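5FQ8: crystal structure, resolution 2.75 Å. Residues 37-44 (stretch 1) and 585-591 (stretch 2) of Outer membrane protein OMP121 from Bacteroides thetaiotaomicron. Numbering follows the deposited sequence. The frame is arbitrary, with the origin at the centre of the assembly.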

ATOM      1  N   GLU B  37     -40.807  36.933   1.608  1.00 82.59           N
ATOM      2  CA  GLU B  37     -40.832  35.718   0.803  1.00 79.86           C
ATOM      3  C   GLU B  37     -41.965  34.806   1.262  1.00 74.00           C
ATOM      4  O   GLU B  37     -42.306  34.789   2.445  1.00 79.64           O
ATOM      5  CB  GLU B  37     -39.483  34.989   0.867  1.00 82.38           C
ATOM      6  CG  GLU B  37     -39.234  34.181   2.141  1.00 89.05           C
ATOM      7  CD  GLU B  37     -39.441  34.991   3.409  1.00 95.57           C
ATOM      8  OE1 GLU B  37     -39.020  36.167   3.442  1.00 97.01           O
ATOM      9  OE2 GLU B  37     -40.042  34.456   4.364  1.00 96.16           O
ATOM     10  N   LYS B  38     -42.472  34.024   0.302  1.00 77.35           N
ATOM     11  CA  LYS B  38     -43.777  33.360   0.252  1.00 63.44           C
ATOM     12  C   LYS B  38     -44.649  34.177  -0.695  1.00 56.12           C
ATOM     13  O   LYS B  38     -45.873  34.043  -0.731  1.00 61.15           O
ATOM     14  CB  LYS B  38     -44.436  33.177   1.615  1.00 40.69           C
ATOM     15  CG  LYS B  38     -43.889  32.008   2.417  1.00 38.34           C
ATOM     16  CD  LYS B  38     -44.968  31.440   3.312  1.00 38.47           C
ATOM     17  CE  LYS B  38     -44.466  30.339   4.213  1.00 35.47           C
ATOM     18  NZ  LYS B  38     -45.586  29.736   4.988  1.00 34.59           N
ATOM     19  N   ALA B  39     -44.002  35.059  -1.440  1.00 61.61           N
ATOM     20  CA  ALA B  39     -44.418  35.445  -2.774  1.00 58.75           C
ATOM     21  C   ALA B  39     -43.956  34.433  -3.815  1.00 57.59           C
ATOM     22  O   ALA B  39     -44.005  34.707  -5.016  1.00 54.58           O
ATOM     23  CB  ALA B  39     -43.852  36.816  -3.108  1.00 63.01           C
ATOM     24  N   LEU B  40     -43.480  33.283  -3.346  1.00 55.65           N
ATOM     25  CA  LEU B  40     -42.931  32.234  -4.177  1.00 52.47           C
ATOM     26  C   LEU B  40     -43.980  31.696  -5.135  1.00 49.54           C
ATOM     27  O   LEU B  40     -45.182  31.783  -4.895  1.00 53.30           O
ATOM     28  CB  LEU B  40     -42.422  31.109  -3.291  1.00 34.18           C
ATOM     29  CG  LEU B  40     -41.207  30.314  -3.723  1.00 34.59           C
ATOM     30  CD1 LEU B  40     -40.018  31.237  -3.890  1.00 40.62           C
ATOM     31  CD2 LEU B  40     -40.933  29.288  -2.663  1.00 32.83           C
ATOM     32  N   GLY B  41     -43.512  31.106  -6.226  1.00 44.16           N
ATOM     33  CA  GLY B  41     -44.421  30.585  -7.219  1.00 42.98           C
ATOM     34  C   GLY B  41     -44.260  29.107  -7.469  1.00 36.42           C
ATOM     35  O   GLY B  41     -44.624  28.627  -8.540  1.00 44.60           O
ATOM     36  N   TYR B  42     -43.717  28.367  -6.507  1.00 33.90           N
ATOM     37  CA  TYR B  42     -43.577  26.926  -6.653  1.00 33.30           C
ATOM     38  C   TYR B  42     -43.575  26.290  -5.270  1.00 32.86           C
ATOM     39  O   TYR B  42     -43.552  26.979  -4.250  1.00 32.98           O
ATOM     40  CB  TYR B  42     -42.324  26.560  -7.463  1.00 32.84           C
ATOM     41  CG  TYR B  42     -41.029  27.086  -6.908  1.00 32.51           C
ATOM     42  CD1 TYR B  42     -40.306  26.360  -5.979  1.00 31.85           C
ATOM     43  CD2 TYR B  42     -40.524  28.299  -7.322  1.00 32.88           C
ATOM     44  CE1 TYR B  42     -39.123  26.836  -5.471  1.00 31.59           C
ATOM     45  CE2 TYR B  42     -39.344  28.779  -6.821  1.00 32.62           C
ATOM     46  CZ  TYR B  42     -38.647  28.046  -5.897  1.00 31.98           C
ATOM     47  OH  TYR B  42     -37.467  28.532  -5.399  1.00 31.76           O
ATOM     48  N   ALA B  43     -43.605  24.963  -5.246  1.00 32.37           N
ATOM     49  CA  ALA B  43     -43.746  24.236  -3.992  1.00 32.01           C
ATOM     50  C   ALA B  43     -42.544  24.448  -3.097  1.00 31.56           C
ATOM     51  O   ALA B  43     -41.399  24.359  -3.544  1.00 31.18           O
ATOM     52  CB  ALA B  43     -43.928  22.748  -4.255  1.00 31.60           C
ATOM     53  N   ALA B  44     -42.813  24.723  -1.825  1.00 31.63           N
ATOM     54  CA  ALA B  44     -41.784  24.811  -0.799  1.00 34.71           C
ATOM     55  C   ALA B  44     -42.418  24.519   0.547  1.00 35.79           C
ATOM     56  O   ALA B  44     -43.623  24.687   0.730  1.00 41.11           O
ATOM     57  CB  ALA B  44     -41.110  26.183  -0.794  1.00 34.55           C
TER
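Stretch 2, residues 585-591: GKIRASW

Residues 585-591 form part of a longer β-strand, fully extended throughout, whereas residues 38-43 follow an irregular path with no helix or strand. The backbones draw together along the strand: the CA atoms of Ala39 and Lys586 are 9.2 Å apart, those of Gly41 and Arg588 only 4.9 Å. The register thus pairs Ala39 with Lys586 and then Gly41 with Arg588, so residue numbers rise together in the two stretches. As expected for a β-strand, alternate side chains turn to the same side, and the CA-to-CB bonds of Lys586, Arg588 and Ser590 point toward the loop while that of Ala589 points away.

The polar contact rests on Lys586. Its side chain is extended through chi3 and bends at chi4 (p), bringing NZ to 2.9 Å from Lys38 O in a hydrogen bond; a second, weak one joins NZ to Leu40 O at 3.2 Å. One ammonium group thus gathers two carbonyls of the turning loop.

The remaining contacts are packing. Arg588 CD lies 3.4 Å from Gly41 C and 3.2 Å from Tyr42 N, so the aliphatic part of the arginine runs against the loop backbone. Tyr42 O and Ala43 N lie over one face of its guanidinium. Farther along, Gly41 O is 3.6 Å from Ser590 CB, and Tyr42 CB is 4.3 Å from Ser590 OG. Gly41 O also approaches Ala589 O to 3.3 Å, but two acceptors form no hydrogen bond.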

ATOM      1  N   GLY B 585     -55.596  32.484   0.415  1.00 42.09           N
ATOM      2  CA  GLY B 585     -55.898  31.856  -0.851  1.00 40.16           C
ATOM      3  C   GLY B 585     -54.958  32.360  -1.922  1.00 49.99           C
ATOM      4  O   GLY B 585     -55.072  33.498  -2.378  1.00 40.65           O
ATOM      5  N   LYS B 586     -54.019  31.508  -2.325  1.00 45.87           N
ATOM      6  CA  LYS B 586     -52.914  31.859  -3.213  1.00 42.28           C
ATOM      7  C   LYS B 586     -52.832  30.823  -4.316  1.00 44.81           C
ATOM      8  O   LYS B 586     -52.881  29.625  -4.037  1.00 51.76           O
ATOM      9  CB  LYS B 586     -51.604  31.903  -2.424  1.00 41.90           C
ATOM     10  CG  LYS B 586     -50.342  31.953  -3.226  1.00 37.74           C
ATOM     11  CD  LYS B 586     -49.193  31.489  -2.353  1.00 40.50           C
ATOM     12  CE  LYS B 586     -47.837  31.663  -3.012  1.00 36.49           C
ATOM     13  NZ  LYS B 586     -47.392  33.089  -2.996  1.00 36.95           N
ATOM     14  N   ILE B 587     -52.712  31.272  -5.558  1.00 38.85           N
ATOM     15  CA  ILE B 587     -52.563  30.369  -6.693  1.00 38.56           C
ATOM     16  C   ILE B 587     -51.187  30.588  -7.311  1.00 38.11           C
ATOM     17  O   ILE B 587     -50.691  31.719  -7.354  1.00 38.39           O
ATOM     18  CB  ILE B 587     -53.702  30.555  -7.719  1.00 39.39           C
ATOM     19  CG1 ILE B 587     -53.679  29.434  -8.750  1.00 41.71           C
ATOM     20  CG2 ILE B 587     -53.605  31.875  -8.402  1.00 40.06           C
ATOM     21  CD1 ILE B 587     -54.676  29.603  -9.852  1.00 39.90           C
ATOM     22  N   ARG B 588     -50.565  29.494  -7.769  1.00 47.97           N
ATOM     23  CA  ARG B 588     -49.143  29.429  -8.095  1.00 36.82           C
ATOM     24  C   ARG B 588     -48.919  28.847  -9.481  1.00 36.74           C
ATOM     25  O   ARG B 588     -49.647  27.954  -9.913  1.00 36.79           O
ATOM     26  CB  ARG B 588     -48.381  28.554  -7.098  1.00 35.95           C
ATOM     27  CG  ARG B 588     -47.673  29.292  -6.025  1.00 35.78           C
ATOM     28  CD  ARG B 588     -46.729  28.376  -5.299  1.00 34.90           C
ATOM     29  NE  ARG B 588     -47.351  27.633  -4.211  1.00 34.72           N
ATOM     30  CZ  ARG B 588     -47.720  26.368  -4.296  1.00 34.39           C
ATOM     31  NH1 ARG B 588     -47.528  25.720  -5.425  1.00 40.80           N
ATOM     32  NH2 ARG B 588     -48.272  25.757  -3.260  1.00 34.27           N
ATOM     33  N   ALA B 589     -47.864  29.310 -10.151  1.00 42.88           N
ATOM     34  CA  ALA B 589     -47.486  28.726 -11.433  1.00 46.85           C
ATOM     35  C   ALA B 589     -46.029  29.036 -11.740  1.00 36.08           C
ATOM     36  O   ALA B 589     -45.521  30.096 -11.377  1.00 36.24           O
ATOM     37  CB  ALA B 589     -48.384  29.231 -12.559  1.00 37.36           C
ATOM     38  N   SER B 590     -45.368  28.099 -12.424  1.00 46.03           N
ATOM     39  CA  SER B 590     -43.963  28.245 -12.779  1.00 35.19           C
ATOM     40  C   SER B 590     -43.648  27.490 -14.059  1.00 35.09           C
ATOM     41  O   SER B 590     -44.177  26.407 -14.303  1.00 34.93           O
ATOM     42  CB  SER B 590     -43.058  27.724 -11.683  1.00 34.38           C
ATOM     43  OG  SER B 590     -43.132  26.318 -11.648  1.00 33.85           O
ATOM     44  N   TRP B 591     -42.764  28.076 -14.860  1.00 35.21           N
ATOM     45  CA  TRP B 591     -42.121  27.418 -15.987  1.00 35.02           C
ATOM     46  C   TRP B 591     -40.693  27.918 -16.044  1.00 34.74           C
ATOM     47  O   TRP B 591     -40.468  29.123 -15.958  1.00 40.46           O
ATOM     48  CB  TRP B 591     -42.822  27.730 -17.311  1.00 35.80           C
ATOM     49  CG  TRP B 591     -42.165  27.110 -18.518  1.00 54.40           C
ATOM     50  CD1 TRP B 591     -42.572  25.994 -19.173  1.00 50.98           C
ATOM     51  CD2 TRP B 591     -40.988  27.573 -19.209  1.00 52.50           C
ATOM     52  NE1 TRP B 591     -41.733  25.724 -20.225  1.00 48.08           N
ATOM     53  CE2 TRP B 591     -40.750  26.678 -20.269  1.00 50.87           C
ATOM     54  CE3 TRP B 591     -40.113  28.656 -19.037  1.00 65.46           C
ATOM     55  CZ2 TRP B 591     -39.672  26.830 -21.152  1.00 54.45           C
ATOM     56  CZ3 TRP B 591     -39.041  28.802 -19.918  1.00 35.75           C
ATOM     57  CH2 TRP B 591     -38.834  27.896 -20.958  1.00 35.68           C
TER